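Local coordinates for thioesterase domain-containing protein (PDB 3F1T) that probably hydrolyses acyl-CoA thioesters as a member of the thioesterase superfamily, perhaps acting on 1,4-dihydroxy-2-naphthoyl-CoA, at the interface of chains A and B. Sequence-based numbering; all coordinates share one arbitrary frame. Chains: chain A/B, uncharacterized protein Q9I3C8_PSEAE.

The interface of chains A and B. Residues chain A 23, 46, 55, 57-58; chain B 17, 19, 64.
The imidazoles of A:His55 and B:His19 meet edge to edge, their planes tilted by about half a right angle: B:His19 CE1 lies at the edge of the A:His55 ring, in its plane, and A:His55 CG likewise at the edge of B:His19. One face of A:His55 carries the backbone N of A:Gly57, 3.3 Å above the plane and displaced toward the rim. Over the centre of one B:His19 face stands the methyl of A:Ala58, CB 4.2 Å above the plane.

A hydrogen bond joins ND1 of A:His55 to NE2 of B:His19 (2.7 Å, 153° at H); the geometry does not show which nitrogen is the donor. The side-chain directions, unlike the ring planes, cross at about a right angle. A:His55 CG is anti to its backbone N (chi1 -164°), whereas B:His19 CG sits between backbone N and carbonyl carbon (chi1 70°), a rotamer that helps direct NE2 toward A:His55.

Apolar groups brace the pair. A:Leu23 CD2 touches B:His19 CB at 3.5 Å, and B:Leu17 CG approaches A:His55 CE1 at 4.0 Å. B:Asp64 OD2 reaches A:Gly57 CA at 3.7 Å, near the start of helix 56-70, and remains 6.1 Å from A:His55 NE2.

Hot-dog-fold thioesterases build active sites between subunits; the HGG motif starting at A:His55 and B:Asp64, the probable catalytic carboxylate, suggest that this two-fold interface both pairs the subunits and shapes the active site.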
ATOM      1  N   LEU A  23      -8.085 -24.459   4.106  1.00 33.48           N
ATOM      2  CA  LEU A  23      -6.873 -24.062   4.813  1.00 29.74           C
ATOM      3  C   LEU A  23      -6.952 -24.448   6.289  1.00 29.00           C
ATOM      4  O   LEU A  23      -5.933 -24.540   6.961  1.00 30.53           O
ATOM      5  CB  LEU A  23      -6.612 -22.562   4.658  1.00 26.30           C
ATOM      6  CG  LEU A  23      -6.219 -22.057   3.264  1.00 25.94           C
ATOM      7  CD1 LEU A  23      -6.252 -20.538   3.220  1.00 23.62           C
ATOM      8  CD2 LEU A  23      -4.837 -22.580   2.837  1.00 23.80           C
ATOM      9  N   ILE A  46       3.442 -25.610   0.065  1.00 39.72           N
ATOM     10  CA  ILE A  46       3.801 -25.612  -1.347  1.00 38.14           C
ATOM     11  C   ILE A  46       5.000 -26.510  -1.587  1.00 38.25           C
ATOM     12  O   ILE A  46       6.024 -26.370  -0.916  1.00 39.48           O
ATOM     13  CB  ILE A  46       4.099 -24.202  -1.878  1.00 38.82           C
ATOM     14  CG1 ILE A  46       4.374 -24.255  -3.383  1.00 33.60           C
ATOM     15  CG2 ILE A  46       5.257 -23.574  -1.118  1.00 38.68           C
ATOM     16  CD1 ILE A  46       4.560 -22.914  -4.000  1.00 36.94           C
ATOM     17  N   HIS A  55       2.913 -22.027   1.791  1.00 39.46           N
ATOM     18  CA  HIS A  55       2.688 -21.079   0.720  1.00 36.53           C
ATOM     19  C   HIS A  55       2.423 -19.693   1.273  1.00 36.24           C
ATOM     20  O   HIS A  55       1.474 -19.495   2.048  1.00 36.38           O
ATOM     21  CB  HIS A  55       1.522 -21.505  -0.169  1.00 36.80           C
ATOM     22  CG  HIS A  55       1.491 -20.787  -1.482  1.00 34.78           C
ATOM     23  ND1 HIS A  55       0.355 -20.165  -1.956  1.00 36.05           N
ATOM     24  CD2 HIS A  55       2.499 -20.418  -2.310  1.00 36.83           C
ATOM     25  CE1 HIS A  55       0.657 -19.476  -3.043  1.00 35.84           C
ATOM     26  NE2 HIS A  55       1.948 -19.627  -3.288  1.00 34.20           N
ATOM     27  N   GLY A  57       0.929 -17.510  -0.150  1.00 27.81           N
ATOM     28  CA  GLY A  57      -0.450 -17.184  -0.524  1.00 24.60           C
ATOM     29  C   GLY A  57      -1.456 -17.608   0.530  1.00 24.99           C
ATOM     30  O   GLY A  57      -2.537 -17.017   0.647  1.00 23.21           O
ATOM     31  N   ALA A  58      -1.098 -18.623   1.315  1.00 25.12           N
ATOM     32  CA  ALA A  58      -1.940 -19.046   2.439  1.00 23.80           C
ATOM     33  C   ALA A  58      -1.848 -18.020   3.572  1.00 25.11           C
ATOM     34  O   ALA A  58      -2.859 -17.578   4.125  1.00 26.56           O
ATOM     35  CB  ALA A  58      -1.513 -20.438   2.928  1.00 22.39           C
TER
ATOM     36  N   LEU B  17      -0.518 -24.794  -6.759  1.00 27.99           N
ATOM     37  CA  LEU B  17      -1.097 -23.958  -5.710  1.00 30.85           C
ATOM     38  C   LEU B  17      -2.344 -24.626  -5.154  1.00 32.32           C
ATOM     39  O   LEU B  17      -3.463 -24.212  -5.450  1.00 33.59           O
ATOM     40  CB  LEU B  17      -1.440 -22.577  -6.259  1.00 28.46           C
ATOM     41  CG  LEU B  17      -0.290 -21.569  -6.320  1.00 30.83           C
ATOM     42  CD1 LEU B  17       1.062 -22.239  -6.200  1.00 29.33           C
ATOM     43  CD2 LEU B  17      -0.358 -20.748  -7.579  1.00 21.26           C
ATOM     44  N   HIS B  19      -3.840 -25.247  -2.391  1.00 46.33           N
ATOM     45  CA  HIS B  19      -4.710 -24.770  -1.315  1.00 48.19           C
ATOM     46  C   HIS B  19      -5.826 -23.871  -1.848  1.00 47.41           C
ATOM     47  O   HIS B  19      -6.858 -23.675  -1.195  1.00 50.61           O
ATOM     48  CB  HIS B  19      -3.893 -24.055  -0.231  1.00 48.33           C
ATOM     49  CG  HIS B  19      -3.326 -22.736  -0.664  1.00 46.60           C
ATOM     50  ND1 HIS B  19      -4.070 -21.573  -0.668  1.00 51.21           N
ATOM     51  CD2 HIS B  19      -2.058 -22.368  -0.964  1.00 47.51           C
ATOM     52  CE1 HIS B  19      -3.306 -20.562  -1.044  1.00 47.04           C
ATOM     53  NE2 HIS B  19      -2.078 -21.017  -1.225  1.00 45.08           N
ATOM     54  N   ASP B  64      -3.337 -11.853  -6.068  1.00 17.98           N
ATOM     55  CA  ASP B  64      -2.061 -12.361  -5.582  1.00 18.27           C
ATOM     56  C   ASP B  64      -1.501 -13.419  -6.508  1.00 17.36           C
ATOM     57  O   ASP B  64      -0.324 -13.380  -6.851  1.00 19.84           O
ATOM     58  CB  ASP B  64      -2.180 -12.920  -4.156  1.00 20.79           C
ATOM     59  CG  ASP B  64      -0.838 -13.312  -3.577  1.00 19.60           C
ATOM     60  OD1 ASP B  64       0.191 -12.736  -3.983  1.00 26.04           O
ATOM     61  OD2 ASP B  64      -0.795 -14.256  -2.777  1.00 29.32           O
TER